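Local coordinates for naphthalene dioxygenase large subunit (Rhodococcus sp., PDB 2B1X), which is the large subunit of a Rieske-type ring-hydroxylating oxygenase, carrying an Fe2/S2 cluster in one domain and an iron(III) ion in the catalytic domain, at residues Asp16-Trp21 with Phe427-Met432; Val73-Asp76 with Glu80-Gly83; His84-Ala87 with Met93-Cys96; Tyr239-His244 with Pro406-Pro411; His295-Val298 with Leu302-Gly305. One frame throughout, in Å; residues are numbered along the deposited sequence.

Contact 1 (Asp16-Trp21 with Phe427-Met432)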
# COMPACT_ATOMS: atom_id res chain seq x y z
N ASP A 16 -25.92 16.87 -22.65
CA ASP A 16 -26.70 16.99 -21.42
C ASP A 16 -26.38 18.23 -20.61
O ASP A 16 -27.24 18.77 -19.93
CB ASP A 16 -26.49 15.78 -20.51
CG ASP A 16 -27.06 14.51 -21.09
OD1 ASP A 16 -27.90 14.56 -22.04
OD2 ASP A 16 -26.71 13.39 -20.66
N VAL A 17 -25.13 18.67 -20.67
CA VAL A 17 -24.65 19.73 -19.82
C VAL A 17 -25.45 21.01 -20.04
O VAL A 17 -25.70 21.74 -19.09
CB VAL A 17 -23.11 19.96 -19.94
CG1 VAL A 17 -22.73 20.60 -21.28
CG2 VAL A 17 -22.61 20.81 -18.81
N ASN A 18 -25.89 21.24 -21.27
CA ASN A 18 -26.69 22.43 -21.55
C ASN A 18 -28.17 22.19 -21.89
O ASN A 18 -28.87 23.13 -22.22
CB ASN A 18 -26.06 23.28 -22.66
CG ASN A 18 -24.69 23.79 -22.30
OD1 ASN A 18 -24.47 24.35 -21.21
ND2 ASN A 18 -23.73 23.58 -23.22
N SER A 19 -28.64 20.95 -21.85
CA SER A 19 -30.07 20.72 -22.04
C SER A 19 -30.73 20.26 -20.73
O SER A 19 -31.47 21.03 -20.12
CB SER A 19 -30.34 19.76 -23.19
OG SER A 19 -29.56 18.59 -23.00
N ASP A 20 -30.43 19.04 -20.29
CA ASP A 20 -30.87 18.55 -18.97
C ASP A 20 -30.16 19.28 -17.81
O ASP A 20 -30.65 19.27 -16.70
CB ASP A 20 -30.62 17.03 -18.83
CG ASP A 20 -31.54 16.19 -19.71
OD1 ASP A 20 -32.48 16.75 -20.33
OD2 ASP A 20 -31.40 14.96 -19.86
N TRP A 21 -29.02 19.91 -18.10
CA TRP A 21 -28.10 20.45 -17.07
C TRP A 21 -27.62 19.34 -16.11
O TRP A 21 -27.66 19.51 -14.88
CB TRP A 21 -28.72 21.61 -16.28
CG TRP A 21 -29.00 22.88 -17.11
CD1 TRP A 21 -29.18 22.96 -18.47
CD2 TRP A 21 -29.11 24.23 -16.62
NE1 TRP A 21 -29.42 24.26 -18.85
CE2 TRP A 21 -29.39 25.07 -17.74
CE3 TRP A 21 -29.05 24.82 -15.35
CZ2 TRP A 21 -29.57 26.46 -17.63
CZ3 TRP A 21 -29.24 26.20 -15.23
CH2 TRP A 21 -29.49 27.01 -16.37
N PHE A 427 -17.18 24.60 -16.62
CA PHE A 427 -15.90 23.97 -16.34
C PHE A 427 -15.92 22.57 -16.97
O PHE A 427 -14.99 22.17 -17.67
CB PHE A 427 -15.70 23.91 -14.81
CG PHE A 427 -14.49 23.14 -14.37
CD1 PHE A 427 -13.32 23.80 -14.03
CD2 PHE A 427 -14.54 21.74 -14.25
CE1 PHE A 427 -12.20 23.10 -13.59
CE2 PHE A 427 -13.40 21.03 -13.82
CZ PHE A 427 -12.24 21.74 -13.47
N LEU A 428 -17.00 21.82 -16.72
CA LEU A 428 -17.09 20.45 -17.20
C LEU A 428 -17.31 20.37 -18.69
O LEU A 428 -16.88 19.41 -19.32
CB LEU A 428 -18.21 19.70 -16.45
CG LEU A 428 -17.84 19.38 -15.01
CD1 LEU A 428 -19.02 18.78 -14.27
CD2 LEU A 428 -16.58 18.48 -14.92
N GLU A 429 -17.98 21.37 -19.25
CA GLU A 429 -18.13 21.46 -20.71
C GLU A 429 -16.78 21.56 -21.38
O GLU A 429 -16.51 20.84 -22.37
CB GLU A 429 -19.02 22.66 -21.13
CG GLU A 429 -19.15 22.80 -22.65
CD GLU A 429 -20.09 23.91 -23.10
OE1 GLU A 429 -19.96 25.07 -22.65
OE2 GLU A 429 -20.94 23.62 -23.95
N TYR A 430 -15.93 22.47 -20.88
CA TYR A 430 -14.59 22.63 -21.43
C TYR A 430 -13.76 21.35 -21.22
O TYR A 430 -13.07 20.92 -22.11
CB TYR A 430 -13.87 23.85 -20.86
CG TYR A 430 -12.53 24.18 -21.53
CD1 TYR A 430 -12.44 24.39 -22.92
CD2 TYR A 430 -11.35 24.26 -20.77
CE1 TYR A 430 -11.20 24.69 -23.52
CE2 TYR A 430 -10.13 24.58 -21.35
CZ TYR A 430 -10.06 24.76 -22.73
OH TYR A 430 -8.85 25.07 -23.28
N TRP A 431 -13.89 20.74 -20.04
CA TRP A 431 -13.16 19.50 -19.73
C TRP A 431 -13.58 18.44 -20.78
O TRP A 431 -12.74 17.79 -21.36
CB TRP A 431 -13.50 19.06 -18.28
CG TRP A 431 -12.89 17.75 -17.85
CD1 TRP A 431 -11.71 17.58 -17.24
CD2 TRP A 431 -13.46 16.45 -18.01
NE1 TRP A 431 -11.47 16.25 -16.99
CE2 TRP A 431 -12.54 15.53 -17.45
CE3 TRP A 431 -14.66 15.97 -18.56
CZ2 TRP A 431 -12.75 14.13 -17.47
CZ3 TRP A 431 -14.88 14.58 -18.56
CH2 TRP A 431 -13.92 13.68 -18.00
N MET A 432 -14.88 18.33 -21.04
CA MET A 432 -15.41 17.35 -21.99
C MET A 432 -14.98 17.65 -23.43
O MET A 432 -14.61 16.72 -24.15
CB MET A 432 -16.94 17.24 -21.88
CG MET A 432 -17.43 16.44 -20.65
SD MET A 432 -19.22 16.19 -20.71
CE MET A 432 -19.83 17.80 -20.15

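Contact 2 (Val73-Asp76 with Glu80-Gly83)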
# COMPACT_ATOMS: atom_id res chain seq x y z
N VAL A 73 11.62 24.90 -11.27
CA VAL A 73 11.19 26.23 -11.64
C VAL A 73 12.12 27.16 -10.91
O VAL A 73 12.14 27.16 -9.70
CB VAL A 73 9.68 26.46 -11.27
CG1 VAL A 73 9.25 27.92 -11.61
CG2 VAL A 73 8.82 25.46 -12.01
N CYS A 74 12.93 27.92 -11.64
CA CYS A 74 14.00 28.68 -10.99
C CYS A 74 14.21 30.06 -11.58
O CYS A 74 13.73 30.36 -12.67
CB CYS A 74 15.31 27.89 -10.99
SG CYS A 74 16.02 27.56 -12.63
N ARG A 75 14.86 30.93 -10.82
CA ARG A 75 15.34 32.20 -11.33
C ARG A 75 16.82 31.97 -11.59
O ARG A 75 17.58 31.64 -10.67
CB ARG A 75 15.14 33.33 -10.31
CG ARG A 75 15.40 34.76 -10.89
CD ARG A 75 15.06 35.89 -9.93
NE ARG A 75 13.68 35.83 -9.43
CZ ARG A 75 12.63 36.43 -9.98
NH1 ARG A 75 12.74 37.13 -11.10
NH2 ARG A 75 11.44 36.32 -9.42
N ASP A 76 17.23 32.12 -12.85
CA ASP A 76 18.61 31.71 -13.18
C ASP A 76 19.62 32.82 -12.87
O ASP A 76 19.24 33.90 -12.38
CB ASP A 76 18.73 31.15 -14.62
CG ASP A 76 18.60 32.20 -15.71
OD1 ASP A 76 18.68 33.44 -15.46
OD2 ASP A 76 18.40 31.85 -16.89
N GLU A 80 16.41 35.33 -15.27
CA GLU A 80 15.31 34.83 -16.07
C GLU A 80 14.59 33.66 -15.37
O GLU A 80 15.23 32.85 -14.71
CB GLU A 80 15.83 34.36 -17.44
CG GLU A 80 14.73 34.05 -18.45
CD GLU A 80 15.24 33.68 -19.83
OE1 GLU A 80 16.07 34.46 -20.41
OE2 GLU A 80 14.81 32.60 -20.35
N ILE A 81 13.28 33.57 -15.52
CA ILE A 81 12.52 32.46 -14.94
C ILE A 81 12.59 31.32 -15.93
O ILE A 81 12.27 31.50 -17.10
CB ILE A 81 11.03 32.81 -14.66
CG1 ILE A 81 10.89 33.98 -13.67
CG2 ILE A 81 10.27 31.55 -14.16
CD1 ILE A 81 11.49 33.76 -12.32
N ARG A 82 12.99 30.15 -15.42
CA ARG A 82 13.12 28.92 -16.19
C ARG A 82 12.26 27.84 -15.60
O ARG A 82 11.97 27.86 -14.40
CB ARG A 82 14.56 28.41 -16.12
CG ARG A 82 15.57 29.40 -16.60
CD ARG A 82 15.67 29.45 -18.11
NE ARG A 82 16.61 30.46 -18.58
CZ ARG A 82 17.18 30.42 -19.78
NH1 ARG A 82 16.90 29.41 -20.62
NH2 ARG A 82 18.03 31.38 -20.15
N GLY A 83 11.86 26.90 -16.47
CA GLY A 83 11.23 25.66 -16.09
C GLY A 83 11.96 24.54 -16.83
O GLY A 83 11.92 24.49 -18.05
O HOH W 1 19.57 33.80 -18.44

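Contact 3 (His84-Ala87 with Met93-Cys96)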
# COMPACT_ATOMS: atom_id res chain seq x y z
N HIS A 84 12.65 23.67 -16.07
CA HIS A 84 13.47 22.59 -16.61
C HIS A 84 12.92 21.26 -16.18
O HIS A 84 12.74 21.04 -14.99
CB HIS A 84 14.87 22.60 -15.98
CG HIS A 84 15.59 23.90 -16.07
ND1 HIS A 84 15.91 24.51 -17.28
CD2 HIS A 84 16.15 24.67 -15.10
CE1 HIS A 84 16.57 25.63 -17.04
NE2 HIS A 84 16.75 25.73 -15.73
N LEU A 85 12.73 20.32 -17.11
CA LEU A 85 12.40 18.96 -16.73
C LEU A 85 13.51 18.41 -15.82
O LEU A 85 14.70 18.45 -16.17
CB LEU A 85 12.22 18.05 -17.98
CG LEU A 85 11.86 16.58 -17.69
CD1 LEU A 85 10.40 16.50 -17.23
CD2 LEU A 85 12.08 15.69 -18.95
N ASN A 86 13.12 17.87 -14.67
CA ASN A 86 14.08 17.43 -13.67
C ASN A 86 14.63 16.03 -13.94
O ASN A 86 14.50 15.10 -13.11
CB ASN A 86 13.46 17.51 -12.28
CG ASN A 86 14.48 17.30 -11.17
OD1 ASN A 86 15.68 17.40 -11.40
ND2 ASN A 86 13.99 16.97 -9.97
N ALA A 87 15.26 15.89 -15.10
CA ALA A 87 15.66 14.60 -15.64
C ALA A 87 16.90 14.85 -16.44
O ALA A 87 16.84 15.51 -17.48
CB ALA A 87 14.55 13.99 -16.52
N MET A 93 18.38 10.79 -14.51
CA MET A 93 18.33 11.00 -13.05
C MET A 93 17.83 12.40 -12.69
O MET A 93 18.05 13.34 -13.45
CB MET A 93 19.67 10.74 -12.35
CG MET A 93 19.35 10.40 -10.84
SD MET A 93 20.70 10.11 -9.83
CE MET A 93 20.01 10.70 -8.29
N GLN A 94 17.13 12.54 -11.55
CA GLN A 94 16.81 13.87 -11.01
C GLN A 94 18.11 14.61 -10.73
O GLN A 94 19.01 14.05 -10.08
CB GLN A 94 16.04 13.78 -9.71
CG GLN A 94 14.64 13.23 -9.84
CD GLN A 94 14.08 12.92 -8.48
OE1 GLN A 94 14.55 12.00 -7.81
NE2 GLN A 94 13.10 13.71 -8.06
N VAL A 95 18.23 15.83 -11.25
CA VAL A 95 19.43 16.65 -11.00
C VAL A 95 19.19 17.54 -9.78
O VAL A 95 20.06 18.30 -9.33
CB VAL A 95 19.85 17.47 -12.24
CG1 VAL A 95 20.24 16.50 -13.38
CG2 VAL A 95 18.74 18.44 -12.69
N CYS A 96 17.98 17.47 -9.24
CA CYS A 96 17.68 18.13 -7.98
C CYS A 96 16.69 17.26 -7.22
O CYS A 96 15.59 17.03 -7.71
CB CYS A 96 17.11 19.52 -8.28
SG CYS A 96 16.59 20.32 -6.79

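Contact 4 (Tyr239-His244 with Pro406-Pro411)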
# COMPACT_ATOMS: atom_id res chain seq x y z
N TYR A 239 -26.57 37.68 -2.37
CA TYR A 239 -25.95 39.02 -2.45
C TYR A 239 -24.59 38.87 -3.11
O TYR A 239 -23.56 39.24 -2.54
CB TYR A 239 -25.82 39.67 -1.07
CG TYR A 239 -27.15 39.68 -0.33
CD1 TYR A 239 -27.45 38.68 0.59
CD2 TYR A 239 -28.09 40.70 -0.55
CE1 TYR A 239 -28.66 38.65 1.24
CE2 TYR A 239 -29.32 40.69 0.12
CZ TYR A 239 -29.60 39.66 1.01
OH TYR A 239 -30.80 39.63 1.70
N GLY A 240 -24.61 38.29 -4.30
CA GLY A 240 -23.39 37.99 -5.02
C GLY A 240 -23.60 37.86 -6.51
O GLY A 240 -24.72 38.01 -7.02
N GLU A 241 -22.50 37.55 -7.20
CA GLU A 241 -22.48 37.37 -8.64
C GLU A 241 -21.75 36.07 -8.99
O GLU A 241 -20.77 35.74 -8.36
CB GLU A 241 -21.80 38.56 -9.29
CG GLU A 241 -22.17 38.77 -10.75
CD GLU A 241 -23.49 39.54 -10.95
OE1 GLU A 241 -24.05 40.08 -9.98
OE2 GLU A 241 -23.94 39.64 -12.12
N HIS A 242 -22.28 35.34 -9.97
CA HIS A 242 -21.74 34.04 -10.46
C HIS A 242 -21.27 34.25 -11.91
O HIS A 242 -22.09 34.55 -12.78
CB HIS A 242 -22.89 33.02 -10.43
CG HIS A 242 -22.50 31.57 -10.60
ND1 HIS A 242 -22.10 30.78 -9.56
CD2 HIS A 242 -22.56 30.76 -11.68
CE1 HIS A 242 -21.88 29.55 -9.98
NE2 HIS A 242 -22.18 29.50 -11.27
N ILE A 243 -19.96 34.14 -12.17
CA ILE A 243 -19.37 34.59 -13.44
C ILE A 243 -18.50 33.54 -14.11
O ILE A 243 -17.67 32.90 -13.47
CB ILE A 243 -18.47 35.84 -13.23
CG1 ILE A 243 -19.26 37.00 -12.57
CG2 ILE A 243 -17.74 36.24 -14.54
CD1 ILE A 243 -18.45 37.69 -11.47
N HIS A 244 -18.68 33.34 -15.41
CA HIS A 244 -17.76 32.45 -16.09
C HIS A 244 -17.30 33.04 -17.38
O HIS A 244 -17.90 33.95 -17.93
CB HIS A 244 -18.30 31.03 -16.26
CG HIS A 244 -19.31 30.89 -17.35
ND1 HIS A 244 -20.67 31.01 -17.12
CD2 HIS A 244 -19.17 30.61 -18.66
CE1 HIS A 244 -21.32 30.80 -18.25
NE2 HIS A 244 -20.43 30.55 -19.20
N PRO A 406 -27.93 42.01 -16.91
CA PRO A 406 -27.70 43.07 -17.91
C PRO A 406 -26.90 44.26 -17.36
O PRO A 406 -26.31 45.03 -18.13
CB PRO A 406 -29.13 43.52 -18.27
CG PRO A 406 -29.92 43.29 -17.03
CD PRO A 406 -29.33 42.00 -16.43
N ASN A 407 -26.90 44.40 -16.03
CA ASN A 407 -26.23 45.49 -15.34
C ASN A 407 -24.79 45.17 -14.85
O ASN A 407 -24.13 46.04 -14.28
CB ASN A 407 -27.11 45.94 -14.17
CG ASN A 407 -28.51 46.38 -14.63
OD1 ASN A 407 -28.65 47.28 -15.48
ND2 ASN A 407 -29.54 45.74 -14.09
N TRP A 408 -24.29 43.95 -15.07
CA TRP A 408 -22.93 43.63 -14.61
C TRP A 408 -21.88 44.36 -15.46
O TRP A 408 -21.96 44.33 -16.69
CB TRP A 408 -22.66 42.13 -14.61
CG TRP A 408 -21.38 41.77 -13.92
CD1 TRP A 408 -20.26 41.21 -14.49
CD2 TRP A 408 -21.10 41.91 -12.53
NE1 TRP A 408 -19.29 41.02 -13.53
CE2 TRP A 408 -19.78 41.44 -12.32
CE3 TRP A 408 -21.83 42.40 -11.42
CZ2 TRP A 408 -19.18 41.42 -11.05
CZ3 TRP A 408 -21.23 42.39 -10.17
CH2 TRP A 408 -19.91 41.90 -9.99
N THR A 409 -20.93 45.01 -14.79
CA THR A 409 -19.93 45.87 -15.44
C THR A 409 -18.63 45.15 -15.80
O THR A 409 -17.74 45.73 -16.43
CB THR A 409 -19.60 47.13 -14.58
OG1 THR A 409 -19.24 46.75 -13.23
CG2 THR A 409 -20.81 48.02 -14.41
N GLY A 410 -18.50 43.89 -15.40
CA GLY A 410 -17.33 43.12 -15.77
C GLY A 410 -17.60 42.23 -16.98
O GLY A 410 -18.76 42.09 -17.39
N PRO A 411 -16.55 41.66 -17.56
CA PRO A 411 -16.70 40.75 -18.70
C PRO A 411 -17.15 39.33 -18.25
O PRO A 411 -17.21 39.05 -17.04
CB PRO A 411 -15.29 40.73 -19.29
CG PRO A 411 -14.40 40.92 -18.10
CD PRO A 411 -15.13 41.87 -17.19

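Contact 5 (His295-Val298 with Leu302-Gly305)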
# COMPACT_ATOMS: atom_id res chain seq x y z
N HIS A 295 -14.37 33.28 -4.73
CA HIS A 295 -13.92 31.91 -4.93
C HIS A 295 -13.95 31.60 -6.43
O HIS A 295 -14.86 32.04 -7.13
CB HIS A 295 -14.84 30.95 -4.17
CG HIS A 295 -16.28 31.05 -4.60
ND1 HIS A 295 -16.84 30.23 -5.55
CD2 HIS A 295 -17.26 31.90 -4.22
CE1 HIS A 295 -18.11 30.56 -5.73
NE2 HIS A 295 -18.40 31.56 -4.92
N GLY A 296 -12.94 30.88 -6.94
CA GLY A 296 -12.89 30.59 -8.35
C GLY A 296 -11.89 29.51 -8.69
O GLY A 296 -11.08 29.08 -7.87
N THR A 297 -11.97 29.07 -9.94
CA THR A 297 -10.99 28.11 -10.41
C THR A 297 -10.48 28.59 -11.74
O THR A 297 -11.27 28.99 -12.62
CB THR A 297 -11.64 26.72 -10.54
OG1 THR A 297 -11.87 26.21 -9.22
CG2 THR A 297 -10.69 25.72 -11.20
N VAL A 298 -9.16 28.60 -11.87
CA VAL A 298 -8.50 28.72 -13.15
C VAL A 298 -8.32 27.31 -13.76
O VAL A 298 -7.52 26.50 -13.28
CB VAL A 298 -7.12 29.42 -13.01
CG1 VAL A 298 -6.51 29.65 -14.37
CG2 VAL A 298 -7.29 30.75 -12.26
N LEU A 302 -6.24 25.02 -10.56
CA LEU A 302 -5.82 26.07 -9.63
C LEU A 302 -7.07 26.76 -9.12
O LEU A 302 -7.84 27.30 -9.92
CB LEU A 302 -4.91 27.11 -10.32
CG LEU A 302 -4.71 28.44 -9.50
CD1 LEU A 302 -3.90 28.13 -8.25
CD2 LEU A 302 -4.06 29.54 -10.31
N SER A 303 -7.27 26.77 -7.80
CA SER A 303 -8.42 27.48 -7.24
C SER A 303 -7.95 28.61 -6.31
O SER A 303 -6.83 28.56 -5.79
CB SER A 303 -9.38 26.54 -6.48
OG SER A 303 -9.96 25.54 -7.33
N ILE A 304 -8.81 29.61 -6.16
CA ILE A 304 -8.54 30.81 -5.41
C ILE A 304 -9.63 30.95 -4.37
O ILE A 304 -10.82 30.76 -4.68
CB ILE A 304 -8.57 32.02 -6.38
CG1 ILE A 304 -7.42 31.87 -7.40
CG2 ILE A 304 -8.51 33.35 -5.63
CD1 ILE A 304 -7.42 32.90 -8.53
N GLY A 305 -9.23 31.27 -3.14
CA GLY A 305 -10.17 31.75 -2.14
C GLY A 305 -9.71 33.04 -1.50
O GLY A 305 -8.62 33.08 -0.94

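Contact 1 (Asp16-Trp21 with Phe427-Met432)
Asn18 reaches across to Glu429 with its amide, ND2 donating to OE2 at 2.9 Å. The N-H...O angle of 136° makes this a bent bond. The acceptor lies in the amide plane of Asn18, but the donor arrives from above the Glu429 carboxylate, 55° out of its plane, and the two flat groups are turned steeply against each other. Glu429 gets there by extension: CG stands anti to the backbone N (chi1 178°) and the chain runs on straight to CD, which carries the carboxylate out from helix 422-436 to the turn that follows helix 4-16. Helix 422-436, the last helix of the chain, thus receives the N-terminal part of the chain against its flank. Beside the polar pair, Val17 points at the helix, its CB 3.9 Å from the Met432 CE methyl and its CG1 4.2 Å from Glu429 CB. Met432 is bent at chi3, which folds CE back toward Val17, and the two side chains lie alongside each other, running in opposite senses. Leu14 of helix 4-16 touches both Glu429 and Met432, while Val23 of strand 22-24 packs on Val17.

Contact 2 (Val73-Asp76 with Glu80-Gly83)
Strands 73-75 and 81-83 run antiparallel, their axes 4.7 Å apart at closest approach and their directions at 155°. Cys74 and Arg82 form the hydrogen-bonded pair, with N-to-O bonds in both directions; Val73-Gly83 and Arg75-Ile81 flank it as non-hydrogen-bonded pairs. One step further toward the turn, Asp76 N donates to Glu80 O at 2.8 Å, and Asp76 OD1 accepts from Glu80 N at 3.0 Å, met from above the carboxylate plane. OD1 also takes the N-H of Gly78, so this one oxygen grips two backbone amides of the turn. The hairpin lies in the Rieske domain, in its four-stranded antiparallel sheet, with strand 81-85 at one edge within the chain. On the face of Cys74 and Arg82, Asp76 OD2 meets Arg82 NE at 2.8 Å in a salt bridge, on the anti side but tilted out of the carboxylate plane, with the carboxylate and guanidinium planes 45° apart; a water bonded to OD2 and weakly to NH2 sits at the guanidinium edge. Glu80 OE2 lies over the face of the Arg82 guanidinium, 3.3 Å from Arg82 NE, attracted by charge with no N-H aimed at it. On the other face of the sheet, Ile81 CD1 lies over the centre of one face of the Arg75 guanidinium, 3.7 Å from Arg75 CZ. The bend of Arg75 at chi3 turns that face to Ile81, while NE donates to Ile55 O.

Contact 3 (His84-Ala87 with Met93-Cys96)
Segment 84-87 leaves strand 81-85 through an inverse gamma turn centred on Asn86 and draws close to the irregular segment 93-96 at Ala87 and Gln94, whose CA atoms lie 4.8 Å apart. The Asn86 side chain carries most of the polar contact. Its CG is anti to the backbone N (chi1 -170°), which swings the amide across to the backbone of 95-96. OD1 accepts two amides: Cys96 N at 3.2 Å, in the carbonyl plane and on a lone pair, and Val95 N at 3.0 Å in a weak, bent bond. From the same amide, ND2 donates to Cys96 O at 2.8 Å, fairly straight at 161° and nearly in the amide plane. Cys96 is therefore held at both N and O by a single side chain, and three bonds fix the rotation of the amide. In the Rieske domain this pins the strand's exit to the loop just beyond Cys88 and His90, which lie in the Fe2/S2 cluster pocket; the side chain of Met93 comes within about 4 Å of the cluster. Gln70 OE1 accepts from both Asn86 ND2 and Gln94 NE2, bridging two amides whose planes stand 48° apart. The aliphatic part of Gln94 lies against Asn86, with CG 3.8 Å from ND2, and OE1 of Gln94 bonds to Ser378 OG of the second subunit. Between the backbones, Gln94 CA makes a CH...O contact with Asn86 O at 3.4 Å; Asn86 O is buried here and has no hydrogen-bond partner in the model.

Contact 4 (Tyr239-His244 with Pro406-Pro411)
Glu241 lays its side chain over the indole of Trp408, where strand 240-244, near one margin of the large antiparallel sheet of the catalytic domain, meets the loop that leads into strand 413-415, outermost within the chain. CB starts above the outer rim of the six-membered ring, 3.9 Å from Trp408 CH2. CG follows, anti to the backbone N, and sits over the face in a CH-pi contact, 3.6 Å from the centroid of the six-membered ring and only 7° off the ring normal. The chain then bends at chi2 (83°), which lays the carboxylate flat, out over the CE3 side of the ring. CD comes down at 3.3 Å from Trp408 CE3. The carboxylate plane is only 10° from that of the indole, so the two flat groups are stacked: OE1 lies near CE3 and CZ3, OE2 near CE3 and CD2. OE2 also lies close to Asp405, a like charge that would probably raise the proton affinity of one of the two acids. Tyr176 OH accepts from Trp408 NE1 and bonds to Pro411 O as well, tying the loop to helix 174-181. Further along the strand, Ile243 crosses the indole at about a right angle; its CG2 touches Pro411 O, and its CD1 rests 3.8 Å from Trp408 CZ2.

Contact 5 (His295-Val298 with Leu302-Gly305)
The beta hairpin of strands 293-298 and 302-309 lies in the middle of the large antiparallel sheet of the catalytic domain, and its two arms pair here at 161°, with axes 4.5 Å apart. Gly296 and Ile304 form one hydrogen-bonded pair, each N bonded to the other's O. Val298 and Leu302 form the other, nearer the turn, and it is lopsided: Val298 N donates to Leu302 O at 2.7 Å, nearly in line with the carbonyl, while the return bond from Leu302 N to Val298 O is weak at 3.4 Å. Between them Thr297 and Ser303 face each other as a non-hydrogen-bonded pair, their CA atoms 4.1 Å apart. Both hydroxyls lie anti to their own carbonyl carbons (chi1 -72° and -63°), which brings Thr297 OG1 and Ser303 OG together in a hydrogen bond of 2.8 Å. On the opposite face Val298 CG2 and Leu302 CD2 lie side by side at 4.0 Å. Ile304 CD1 is beyond, 4.3 Å from Val298 CG2. His295, on the hydroxyl face, bonds Asp418 through NE2 and Phe210 O through ND1. Thr297 OG1 also bonds to Ala207 O and Ser303 OG to Trp326 NE1. Ala207 O can only accept and Trp326 NE1 only donate, so each buried hydroxyl has a partner beyond the pair, and the four groups form a polar chain from helix 204-212 to strand 318-330.

From the N terminus, contact 1 opens just after helix 4-16 and closes only at helix 422-436, so its loop encloses all the others. Inside it come contacts 2 and 3 in series: the first closes the hairpin of strands 69-75 and 81-85, the second starts as the latter strand ends, and they pack together where Cys74 SG lies against His84 NE2. Both belong to the Rieske domain. In the catalytic domain, contact 4 opens at strand 240-244 and closes near strand 413-415, with the hairpin of contact 5 nested within; both reach the same sheet, centres about 17 Å apart. Contact 1 touches contact 5 through Phe427 and Thr297. No two contacts cross.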